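Local coordinates for leucine-rich-repeat protein (Methanosarcina barkeri, PDB 4WNR) that binds GDP and magnesium through its Ras-like Roc domain, followed here by a COR region, and belongs to a longer protein that is probably a serine/threonine kinase, at residues 39-43 / 252-257; 111-117 / 139-145. Residues are numbered along the deposited sequence.

How the contacts relate
Both contacts meet on the Roc sheet, where strands 36-47 and 116-121 are neighbours, and their centres lie 11 Å apart. Contact 1 brings a COR helix against the first of these strands; contact 2, nested in the chain loop contact 1 closes, belongs to Roc itself and joins the start of strand 116-121 to the end of helix 129-140 and the start of strand 145-149 in one beta-alpha-beta unit. D255 OD2 forms a 2.7 Å salt bridge with R114 NE, and K43 O lies 3.0 Å from L116 N, a probable strand-to-strand hydrogen bond. Contact 1 is away from the nucleotide, whereas the L111 side chain of contact 2 comes within about 13 Å of bound GDP.

Contact 1. Residues 39-43 / 252-257; sequences LNEVK and FLNDLG
Here Roc and COR pack together: extended strand 41-43 passes the last turn of helix 243-256 (residues 252-256) with axes 8.1 Å apart at closest and N-to-C directions at 60°. L39 comes first, in the irregular break of strand 36-47 just ahead of 41-43. Its t,p side chain puts CD2 4.2 Å from F252 CD1 and CD1 4.1 Å from L256 CD1. N40 (positive phi, 54/47) turns away and leads back into the strand. E41 points its CB toward the helix, where L256 (m,t) places CD2 3.7 Å from E41 CB and 3.4 Å from E41 O; the E41 carboxylate forms a salt bridge with K215. V42 faces away. K43 gives the closest backbone approach, CA 5.2 Å from L256 CA. One water joins the segments, accepting from K43 N at 2.7 Å and donating to D255 O at 2.9 Å. The K43 side chain runs past the helix end, CB 3.3 Å from D255 O and CD 3.8 Å from G257 CA, before NZ bonds F110 O. G257 (phi 90°) is the C-prime residue of a Schellman motif, V258 N bonding back to L253 O and G257 N to N254 O (3.2 Å); a beta carbon on G257 would collide with K43 CD. Nearby, W207 of strand 206-208 packs on L39 and L256, helix 209-220 touches L39 and L253, and N93 of strand 88-96 bonds L256 O.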
loop_
_atom_site.group_PDB
_atom_site.type_symbol
_atom_site.label_atom_id
_atom_site.label_comp_id
_atom_site.label_asym_id
_atom_site.label_seq_id
_atom_site.Cartn_x
_atom_site.Cartn_y
_atom_site.Cartn_z
ATOM N N LEU A 39 -7.797 11.051 -15.053
ATOM C CA LEU A 39 -6.964 10.778 -13.877
ATOM C C LEU A 39 -5.655 10.095 -14.273
ATOM O O LEU A 39 -4.570 10.628 -14.031
ATOM C CB LEU A 39 -7.734 9.917 -12.864
ATOM C CG LEU A 39 -7.005 9.485 -11.584
ATOM C CD1 LEU A 39 -6.338 10.660 -10.880
ATOM C CD2 LEU A 39 -7.976 8.788 -10.646
ATOM N N ASN A 40 -5.775 8.918 -14.883
ATOM C CA ASN A 40 -4.624 8.148 -15.369
ATOM C C ASN A 40 -3.557 7.884 -14.304
ATOM O O ASN A 40 -2.363 8.086 -14.540
ATOM C CB ASN A 40 -3.994 8.830 -16.593
ATOM C CG ASN A 40 -4.985 9.063 -17.723
ATOM O OD1 ASN A 40 -4.930 10.091 -18.397
ATOM N ND2 ASN A 40 -5.891 8.111 -17.945
ATOM N N GLU A 41 -4.001 7.436 -13.133
ATOM C CA GLU A 41 -3.097 7.032 -12.052
ATOM C C GLU A 41 -3.550 5.723 -11.421
ATOM O O GLU A 41 -4.745 5.502 -11.226
ATOM C CB GLU A 41 -2.993 8.110 -10.970
ATOM C CG GLU A 41 -1.729 8.953 -11.047
ATOM C CD GLU A 41 -1.392 9.654 -9.742
ATOM O OE1 GLU A 41 -1.929 9.264 -8.686
ATOM O OE2 GLU A 41 -0.572 10.596 -9.769
ATOM N N VAL A 42 -2.581 4.864 -11.107
ATOM C CA VAL A 42 -2.846 3.574 -10.471
ATOM C C VAL A 42 -1.767 3.281 -9.438
ATOM O O VAL A 42 -0.591 3.573 -9.660
ATOM C CB VAL A 42 -2.844 2.411 -11.488
ATOM C CG1 VAL A 42 -3.458 1.161 -10.872
ATOM C CG2 VAL A 42 -3.589 2.784 -12.758
ATOM N N LYS A 43 -2.176 2.702 -8.313
ATOM C CA LYS A 43 -1.233 2.188 -7.325
ATOM C C LYS A 43 -0.932 0.728 -7.648
ATOM O O LYS A 43 -1.848 -0.081 -7.788
ATOM C CB LYS A 43 -1.798 2.312 -5.908
ATOM C CG LYS A 43 -0.796 1.943 -4.822
ATOM C CD LYS A 43 -1.246 2.390 -3.438
ATOM C CE LYS A 43 -2.391 1.541 -2.918
ATOM N NZ LYS A 43 -2.844 1.987 -1.572
ATOM N N PHE A 252 -10.720 7.837 -3.457
ATOM C CA PHE A 252 -9.761 7.786 -4.560
ATOM C C PHE A 252 -8.332 7.981 -4.060
ATOM O O PHE A 252 -7.454 7.167 -4.339
ATOM C CB PHE A 252 -10.075 8.855 -5.612
ATOM C CG PHE A 252 -11.018 8.398 -6.691
ATOM C CD1 PHE A 252 -10.603 7.490 -7.657
ATOM C CD2 PHE A 252 -12.313 8.897 -6.761
ATOM C CE1 PHE A 252 -11.465 7.073 -8.658
ATOM C CE2 PHE A 252 -13.180 8.484 -7.761
ATOM C CZ PHE A 252 -12.755 7.571 -8.710
ATOM N N LEU A 253 -8.112 9.068 -3.325
ATOM C CA LEU A 253 -6.786 9.399 -2.784
ATOM C C LEU A 253 -6.196 8.266 -1.941
ATOM O O LEU A 253 -4.983 8.048 -1.946
ATOM C CB LEU A 253 -6.846 10.688 -1.952
ATOM C CG LEU A 253 -7.075 11.992 -2.723
ATOM C CD1 LEU A 253 -7.463 13.111 -1.769
ATOM C CD2 LEU A 253 -5.845 12.382 -3.528
ATOM N N ASN A 254 -7.056 7.554 -1.220
ATOM C CA ASN A 254 -6.640 6.377 -0.462
ATOM C C ASN A 254 -6.177 5.255 -1.391
ATOM O O ASN A 254 -5.120 4.655 -1.181
ATOM C CB ASN A 254 -7.783 5.879 0.427
ATOM C CG ASN A 254 -7.371 4.719 1.313
ATOM O OD1 ASN A 254 -6.334 4.769 1.972
ATOM N ND2 ASN A 254 -8.185 3.667 1.339
ATOM N N ASP A 255 -6.977 4.987 -2.419
ATOM C CA ASP A 255 -6.668 3.945 -3.401
ATOM C C ASP A 255 -5.455 4.293 -4.267
ATOM O O ASP A 255 -4.705 3.406 -4.671
ATOM C CB ASP A 255 -7.886 3.676 -4.290
ATOM C CG ASP A 255 -9.072 3.134 -3.510
ATOM O OD1 ASP A 255 -8.998 3.082 -2.263
ATOM O OD2 ASP A 255 -10.084 2.763 -4.142
ATOM N N LEU A 256 -5.269 5.581 -4.548
ATOM C CA LEU A 256 -4.112 6.052 -5.315
ATOM C C LEU A 256 -2.823 6.042 -4.495
ATOM O O LEU A 256 -1.729 6.067 -5.058
ATOM C CB LEU A 256 -4.360 7.466 -5.848
ATOM C CG LEU A 256 -5.463 7.614 -6.900
ATOM C CD1 LEU A 256 -5.702 9.085 -7.201
ATOM C CD2 LEU A 256 -5.123 6.851 -8.173
ATOM N N GLY A 257 -2.958 6.021 -3.172
ATOM C CA GLY A 257 -1.808 5.983 -2.270
ATOM C C GLY A 257 -1.293 7.354 -1.870
ATOM O O GLY A 257 -0.188 7.474 -1.336
HETATM O O HOH W 1 -4.787 2.991 -7.561
#

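Contact 2. Residues 111-117 / 139-145; sequences LSKRSLY and FGGDSPV
Two hydrogen bonds tie the segments together: S115 N donates to S143 OG at 3.0 Å, and Y117 N to P144 O at 3.0 Å. The S143 hydroxyl (chi1 m) donates to G140 O at 2.9 Å, so one side chain both braces the type II' turn G140-S143 and accepts from the S115 amide. G141, at phi/psi 75/-111, sits at the first inner corner of that turn. Y117 and V145 pair as parallel strands, CA to CA 4.7 Å, helped by a CA-H...O contact from V145 CA to Y117 O at 3.4 Å. The chain bends sharply at R114, which has positive phi (51/49), and Y117 OH reaches back to S112 O at 3.0 Å. The Y117 ring (chi1 m) reaches the helix end, its OH 3.6 Å from G140 CA and its edge against S143 CB, CE1 to CB 3.7 Å; a beta carbon on G140 would strike that ring. K113 flanks the turn, its CA 3.4 Å from G140 O in a second CA-H...O contact. Farther out, L111 CD1 meets F139 CD2 at 3.7 Å and L116 CD1 meets P144 CG at 3.9 Å. This is the beta-alpha-beta crossover 116-121, 129-140, 145-149 of a P-loop GTPase fold: strand 36-47 flanks L116 on one side of strand 116-121, I136 of the helix packs on Y117 and V145, and K173 of strand 172-177 bonds V145.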
loop_
_atom_site.group_PDB
_atom_site.type_symbol
_atom_site.label_atom_id
_atom_site.label_comp_id
_atom_site.label_asym_id
_atom_site.label_seq_id
_atom_site.Cartn_x
_atom_site.Cartn_y
_atom_site.Cartn_z
ATOM N N LEU A 111 -2.947 -2.098 1.503
ATOM C CA LEU A 111 -3.632 -2.839 0.444
ATOM C C LEU A 111 -5.004 -2.220 0.221
ATOM O O LEU A 111 -5.761 -2.027 1.173
ATOM C CB LEU A 111 -3.782 -4.318 0.812
ATOM C CG LEU A 111 -2.518 -5.080 1.217
ATOM C CD1 LEU A 111 -2.842 -6.557 1.388
ATOM C CD2 LEU A 111 -1.391 -4.894 0.210
ATOM N N SER A 112 -5.324 -1.914 -1.034
ATOM C CA SER A 112 -6.550 -1.187 -1.359
ATOM C C SER A 112 -7.191 -1.652 -2.663
ATOM O O SER A 112 -6.558 -2.325 -3.477
ATOM C CB SER A 112 -6.251 0.309 -1.442
ATOM O OG SER A 112 -5.207 0.558 -2.368
ATOM N N LYS A 113 -8.456 -1.279 -2.839
ATOM C CA LYS A 113 -9.209 -1.581 -4.055
ATOM C C LYS A 113 -8.856 -0.592 -5.162
ATOM O O LYS A 113 -8.121 0.373 -4.933
ATOM C CB LYS A 113 -10.715 -1.544 -3.780
ATOM C CG LYS A 113 -11.196 -2.594 -2.792
ATOM C CD LYS A 113 -12.717 -2.660 -2.749
ATOM C CE LYS A 113 -13.215 -3.808 -1.881
ATOM N NZ LYS A 113 -12.963 -3.586 -0.429
ATOM N N ARG A 114 -9.381 -0.848 -6.359
ATOM C CA ARG A 114 -9.121 -0.015 -7.539
ATOM C C ARG A 114 -7.620 0.210 -7.731
ATOM O O ARG A 114 -7.160 1.339 -7.906
ATOM C CB ARG A 114 -9.867 1.317 -7.436
ATOM C CG ARG A 114 -11.377 1.163 -7.364
ATOM C CD ARG A 114 -12.080 2.509 -7.382
ATOM N NE ARG A 114 -11.881 3.254 -6.140
ATOM C CZ ARG A 114 -12.417 4.445 -5.873
ATOM N NH1 ARG A 114 -13.197 5.053 -6.763
ATOM N NH2 ARG A 114 -12.173 5.032 -4.708
ATOM N N SER A 115 -6.874 -0.889 -7.683
ATOM C CA SER A 115 -5.417 -0.870 -7.790
ATOM C C SER A 115 -4.971 -2.008 -8.706
ATOM O O SER A 115 -5.801 -2.634 -9.362
ATOM C CB SER A 115 -4.796 -1.028 -6.398
ATOM O OG SER A 115 -5.293 -0.050 -5.500
ATOM N N LEU A 116 -3.664 -2.254 -8.769
ATOM C CA LEU A 116 -3.122 -3.422 -9.470
ATOM C C LEU A 116 -2.123 -4.143 -8.572
ATOM O O LEU A 116 -1.344 -3.509 -7.857
ATOM C CB LEU A 116 -2.462 -3.011 -10.787
ATOM C CG LEU A 116 -2.067 -4.158 -11.728
ATOM C CD1 LEU A 116 -2.347 -3.793 -13.179
ATOM C CD2 LEU A 116 -0.608 -4.559 -11.553
ATOM N N TYR A 117 -2.152 -5.473 -8.616
ATOM C CA TYR A 117 -1.301 -6.299 -7.764
ATOM C C TYR A 117 -0.308 -7.112 -8.584
ATOM O O TYR A 117 -0.656 -7.663 -9.629
ATOM C CB TYR A 117 -2.157 -7.240 -6.912
ATOM C CG TYR A 117 -2.869 -6.540 -5.780
ATOM C CD1 TYR A 117 -4.048 -5.834 -6.003
ATOM C CD2 TYR A 117 -2.359 -6.576 -4.485
ATOM C CE1 TYR A 117 -4.701 -5.186 -4.966
ATOM C CE2 TYR A 117 -3.005 -5.932 -3.442
ATOM C CZ TYR A 117 -4.176 -5.241 -3.686
ATOM O OH TYR A 117 -4.812 -4.600 -2.649
ATOM N N PHE A 139 -8.814 -7.924 0.081
ATOM C CA PHE A 139 -8.494 -6.491 0.145
ATOM C C PHE A 139 -8.598 -5.786 -1.208
ATOM O O PHE A 139 -9.087 -4.660 -1.287
ATOM C CB PHE A 139 -7.090 -6.289 0.720
ATOM C CG PHE A 139 -6.953 -6.727 2.151
ATOM C CD1 PHE A 139 -7.643 -6.067 3.159
ATOM C CD2 PHE A 139 -6.132 -7.795 2.495
ATOM C CE1 PHE A 139 -7.522 -6.466 4.480
ATOM C CE2 PHE A 139 -6.006 -8.197 3.814
ATOM C CZ PHE A 139 -6.702 -7.532 4.809
ATOM N N GLY A 140 -8.134 -6.450 -2.262
ATOM C CA GLY A 140 -8.073 -5.857 -3.601
ATOM C C GLY A 140 -9.409 -5.735 -4.313
ATOM O O GLY A 140 -9.611 -4.815 -5.105
ATOM N N GLY A 141 -10.317 -6.668 -4.043
ATOM C CA GLY A 141 -11.641 -6.661 -4.665
ATOM C C GLY A 141 -11.595 -7.105 -6.117
ATOM O O GLY A 141 -11.335 -8.273 -6.404
ATOM N N ASP A 142 -11.843 -6.166 -7.032
ATOM C CA ASP A 142 -11.820 -6.443 -8.475
ATOM C C ASP A 142 -10.486 -6.056 -9.127
ATOM O O ASP A 142 -10.381 -6.009 -10.355
ATOM C CB ASP A 142 -12.968 -5.701 -9.175
ATOM C CG ASP A 142 -14.340 -6.140 -8.687
ATOM O OD1 ASP A 142 -14.554 -7.359 -8.491
ATOM O OD2 ASP A 142 -15.212 -5.263 -8.511
ATOM N N SER A 143 -9.472 -5.789 -8.307
ATOM C CA SER A 143 -8.159 -5.381 -8.803
ATOM C C SER A 143 -7.476 -6.542 -9.527
ATOM O O SER A 143 -7.474 -7.664 -9.020
ATOM C CB SER A 143 -7.275 -4.905 -7.647
ATOM O OG SER A 143 -7.786 -3.719 -7.067
ATOM N N PRO A 144 -6.901 -6.280 -10.719
ATOM C CA PRO A 144 -6.226 -7.344 -11.459
ATOM C C PRO A 144 -4.907 -7.772 -10.817
ATOM O O PRO A 144 -4.264 -6.982 -10.125
ATOM C CB PRO A 144 -5.975 -6.714 -12.833
ATOM C CG PRO A 144 -5.917 -5.253 -12.572
ATOM C CD PRO A 144 -6.898 -5.008 -11.465
ATOM N N VAL A 145 -4.523 -9.021 -11.061
ATOM C CA VAL A 145 -3.320 -9.604 -10.473
ATOM C C VAL A 145 -2.425 -10.183 -11.564
ATOM O O VAL A 145 -2.902 -10.870 -12.465
ATOM C CB VAL A 145 -3.671 -10.727 -9.473
ATOM C CG1 VAL A 145 -2.415 -11.260 -8.795
ATOM C CG2 VAL A 145 -4.660 -10.229 -8.431
#